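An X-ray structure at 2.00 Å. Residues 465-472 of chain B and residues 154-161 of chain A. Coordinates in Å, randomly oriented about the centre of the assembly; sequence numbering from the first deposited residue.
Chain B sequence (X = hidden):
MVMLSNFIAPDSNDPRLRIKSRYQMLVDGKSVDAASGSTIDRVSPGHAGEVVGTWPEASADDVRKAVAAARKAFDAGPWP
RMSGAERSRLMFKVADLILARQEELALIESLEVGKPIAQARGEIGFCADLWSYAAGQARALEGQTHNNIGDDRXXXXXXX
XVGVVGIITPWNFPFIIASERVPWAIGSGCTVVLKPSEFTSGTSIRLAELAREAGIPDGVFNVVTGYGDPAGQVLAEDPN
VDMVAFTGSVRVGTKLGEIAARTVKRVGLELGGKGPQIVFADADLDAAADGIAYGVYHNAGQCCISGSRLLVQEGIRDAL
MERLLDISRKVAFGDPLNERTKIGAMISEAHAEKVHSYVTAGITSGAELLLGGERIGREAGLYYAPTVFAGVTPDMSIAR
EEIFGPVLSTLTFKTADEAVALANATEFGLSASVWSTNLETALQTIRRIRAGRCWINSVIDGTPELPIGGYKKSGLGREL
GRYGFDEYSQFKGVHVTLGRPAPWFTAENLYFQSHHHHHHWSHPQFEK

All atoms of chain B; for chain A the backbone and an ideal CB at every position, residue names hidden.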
# COMPACT_ATOMS: atom_id res chain seq x y z
N GLU B 465 8.10 -10.36 10.04
CA GLU B 465 7.59 -9.74 8.81
C GLU B 465 6.08 -9.89 8.66
O GLU B 465 5.44 -9.06 8.00
CB GLU B 465 8.27 -10.32 7.57
CG GLU B 465 9.69 -9.86 7.32
CD GLU B 465 10.76 -10.56 8.15
OE1 GLU B 465 11.96 -10.28 7.92
OE2 GLU B 465 10.42 -11.37 9.03
N LEU B 466 5.52 -10.94 9.26
CA LEU B 466 4.10 -11.28 9.10
C LEU B 466 3.23 -10.97 10.34
O LEU B 466 3.68 -11.17 11.47
CB LEU B 466 3.94 -12.76 8.68
CG LEU B 466 3.95 -13.06 7.18
CD1 LEU B 466 5.38 -13.01 6.63
CD2 LEU B 466 3.34 -14.44 6.94
N PRO B 467 1.99 -10.49 10.11
CA PRO B 467 1.08 -10.12 11.21
C PRO B 467 0.54 -11.34 11.97
O PRO B 467 0.46 -12.43 11.42
CB PRO B 467 -0.07 -9.41 10.49
CG PRO B 467 -0.14 -10.13 9.15
CD PRO B 467 1.33 -10.34 8.79
N ILE B 468 0.15 -11.12 13.22
CA ILE B 468 -0.38 -12.18 14.06
C ILE B 468 -1.61 -11.65 14.74
O ILE B 468 -1.72 -10.45 15.04
CB ILE B 468 0.68 -12.67 15.12
CG1 ILE B 468 1.01 -11.57 16.16
CG2 ILE B 468 1.93 -13.21 14.42
CD1 ILE B 468 2.04 -11.97 17.24
N GLY B 469 -2.54 -12.55 15.03
CA GLY B 469 -3.68 -12.22 15.87
C GLY B 469 -4.75 -13.26 15.62
O GLY B 469 -4.55 -14.17 14.84
N GLY B 470 -5.88 -13.11 16.29
CA GLY B 470 -6.90 -14.14 16.28
C GLY B 470 -8.20 -13.78 15.60
O GLY B 470 -8.53 -12.59 15.43
N TYR B 471 -8.92 -14.82 15.20
CA TYR B 471 -10.33 -14.71 14.89
C TYR B 471 -11.12 -15.06 16.14
O TYR B 471 -10.55 -15.58 17.11
CB TYR B 471 -10.73 -15.74 13.80
CG TYR B 471 -10.29 -15.46 12.37
CD1 TYR B 471 -11.15 -15.73 11.30
CD2 TYR B 471 -9.01 -14.96 12.08
CE1 TYR B 471 -10.76 -15.52 9.96
CE2 TYR B 471 -8.60 -14.74 10.73
CZ TYR B 471 -9.48 -15.03 9.69
OH TYR B 471 -9.10 -14.84 8.36
N LYS B 472 -12.43 -14.77 16.08
CA LYS B 472 -13.43 -15.17 17.06
C LYS B 472 -13.02 -14.75 18.48
O LYS B 472 -12.66 -13.59 18.68
CB LYS B 472 -13.80 -16.67 16.92
CG LYS B 472 -13.89 -17.11 15.42
CD LYS B 472 -14.81 -18.28 15.09
CE LYS B 472 -14.40 -19.55 15.76
NZ LYS B 472 -14.66 -20.76 14.89
N UNK A 154 7.02 -19.51 1.90
CA UNK A 154 6.32 -18.40 1.26
C UNK A 154 5.38 -17.84 2.32
O UNK A 154 4.67 -18.58 2.97
CB UNK A 154 5.57 -18.84 -0.00
N UNK A 155 5.40 -16.53 2.51
CA UNK A 155 4.47 -15.91 3.45
C UNK A 155 3.27 -15.37 2.69
O UNK A 155 3.41 -14.74 1.64
CB UNK A 155 5.15 -14.79 4.24
N UNK A 156 2.08 -15.65 3.20
CA UNK A 156 0.86 -15.11 2.63
C UNK A 156 0.10 -14.42 3.73
O UNK A 156 0.06 -14.90 4.87
CB UNK A 156 0.01 -16.20 1.97
N UNK A 157 -0.45 -13.27 3.41
CA UNK A 157 -1.43 -12.65 4.26
C UNK A 157 -2.71 -12.61 3.43
O UNK A 157 -2.76 -11.93 2.38
CB UNK A 157 -0.99 -11.26 4.73
N UNK A 158 -3.72 -13.34 3.89
CA UNK A 158 -5.00 -13.39 3.18
C UNK A 158 -6.05 -12.50 3.85
O UNK A 158 -6.23 -12.54 5.06
CB UNK A 158 -5.51 -14.83 3.11
N UNK A 159 -6.73 -11.70 3.04
CA UNK A 159 -7.85 -10.91 3.50
C UNK A 159 -9.14 -11.71 3.38
O UNK A 159 -9.44 -12.29 2.33
CB UNK A 159 -7.95 -9.60 2.71
N UNK A 160 -9.90 -11.74 4.48
CA UNK A 160 -11.15 -12.49 4.57
C UNK A 160 -12.18 -11.60 5.26
O UNK A 160 -11.81 -10.62 5.93
CB UNK A 160 -10.96 -13.81 5.32
N UNK A 161 -13.47 -11.90 5.08
CA UNK A 161 -14.46 -11.06 5.74
C UNK A 161 -14.55 -11.36 7.24
O UNK A 161 -14.26 -12.50 7.64
CB UNK A 161 -15.83 -11.25 5.08

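Residues 154 to 161 of chain A lie in a strand that begins earlier in the chain, and the touching part of chain B, which has no regular helix or strand, travels at 30° to it. The two backbones start close and diverge: CA of B:Leu466 lies 7.3 Å from CA of position 155, while CA of B:Tyr471 is 10.6 Å from CA of position 160.

At position 154 the ideal CB finds nothing of the chain B stretch within 5.5 Å, so this contact sets no preference. The residue is A:Leu154, which takes no part.

Position 155 is the most restrictive. Its CA-to-CB bond points toward chain B, and the ideal CB would sit 3.0 Å from CD1 of B:Leu466, a clash. Its backbone angles, -97/134, are ordinary strand values that do not call for glycine, so the demand for glycine comes from the neighbour and not from the backbone. The deposited residue is A:Gly155, and the leucine packs against bare main chain, with CD2 of B:Leu466 4.0 Å from CA of A:Gly155.

Position 156 points away, and many side chains would be tolerated. It is A:Leu156; its backbone still contributes, since CD2 of B:Leu466 lies 3.9 Å from O of A:Leu156.

Position 157 turns toward chain B again, its ideal CB 4.6 Å from CG of B:Pro467. Chain B offers only carbon here, the proline ring beside the leucine side chain, so a compact apolar residue such as valine, isoleucine or perhaps alanine fits. A:Val157, with chi1 t, places CG2 3.6 Å from CD of B:Pro467 and 4.3 Å from CG of B:Leu466, so one methyl touches both neighbours.

Positions 158 and 159 point sideways and away. Nothing of chain B lies within 5.5 Å of either ideal CB, so this contact leaves both choices open. A:Leu158 and A:Arg159 make no contact here; the arginine is hydrogen-bonded elsewhere in the structure.

Position 160 faces chain B where the backbones are farther apart, and B:Tyr471 spans the gap. Its OH lies 3.7 Å from the ideal CB, inviting a polar partner: aspartate, glutamate, asparagine or glutamine could all be considered. The residue is A:Glu160, with chi1 m and chi2 t. OH of B:Tyr471 donates a very short hydrogen bond of 2.5 Å to OE1 of A:Glu160, which meets the ring at its edge, near its plane. OE2 is hydrogen-bonded elsewhere in the structure.

Position 161 points away and is unconstrained by this contact; it is A:Pro161.

Chain A (154-161) LGLVLREP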
# COMPACT_ATOMS: atom_id res chain seq x y z
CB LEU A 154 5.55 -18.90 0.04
CG LEU A 154 4.68 -17.90 -0.74
CD1 LEU A 154 5.54 -16.73 -1.23
CD2 LEU A 154 3.94 -18.62 -1.91
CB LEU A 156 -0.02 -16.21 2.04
CG LEU A 156 0.59 -17.16 1.01
CD1 LEU A 156 -0.43 -18.24 0.64
CD2 LEU A 156 1.08 -16.42 -0.24
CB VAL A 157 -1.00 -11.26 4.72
CG1 VAL A 157 -2.05 -10.67 5.65
CG2 VAL A 157 0.37 -11.35 5.44
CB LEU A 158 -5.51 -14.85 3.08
CG LEU A 158 -4.54 -15.80 2.35
CD1 LEU A 158 -5.03 -17.28 2.43
CD2 LEU A 158 -4.33 -15.37 0.88
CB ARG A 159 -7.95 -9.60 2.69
CG ARG A 159 -9.15 -8.74 3.07
CD ARG A 159 -9.35 -7.59 2.09
NE ARG A 159 -8.25 -6.61 2.09
CZ ARG A 159 -8.27 -5.49 2.80
NH1 ARG A 159 -9.30 -5.21 3.61
NH2 ARG A 159 -7.24 -4.66 2.75
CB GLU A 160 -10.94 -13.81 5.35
CG GLU A 160 -9.86 -14.74 4.75
CD GLU A 160 -9.76 -16.09 5.47
OE1 GLU A 160 -10.23 -16.23 6.62
OE2 GLU A 160 -9.18 -17.02 4.87
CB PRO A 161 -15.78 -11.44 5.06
CG PRO A 161 -15.51 -12.64 4.24
CD PRO A 161 -14.06 -12.85 4.10
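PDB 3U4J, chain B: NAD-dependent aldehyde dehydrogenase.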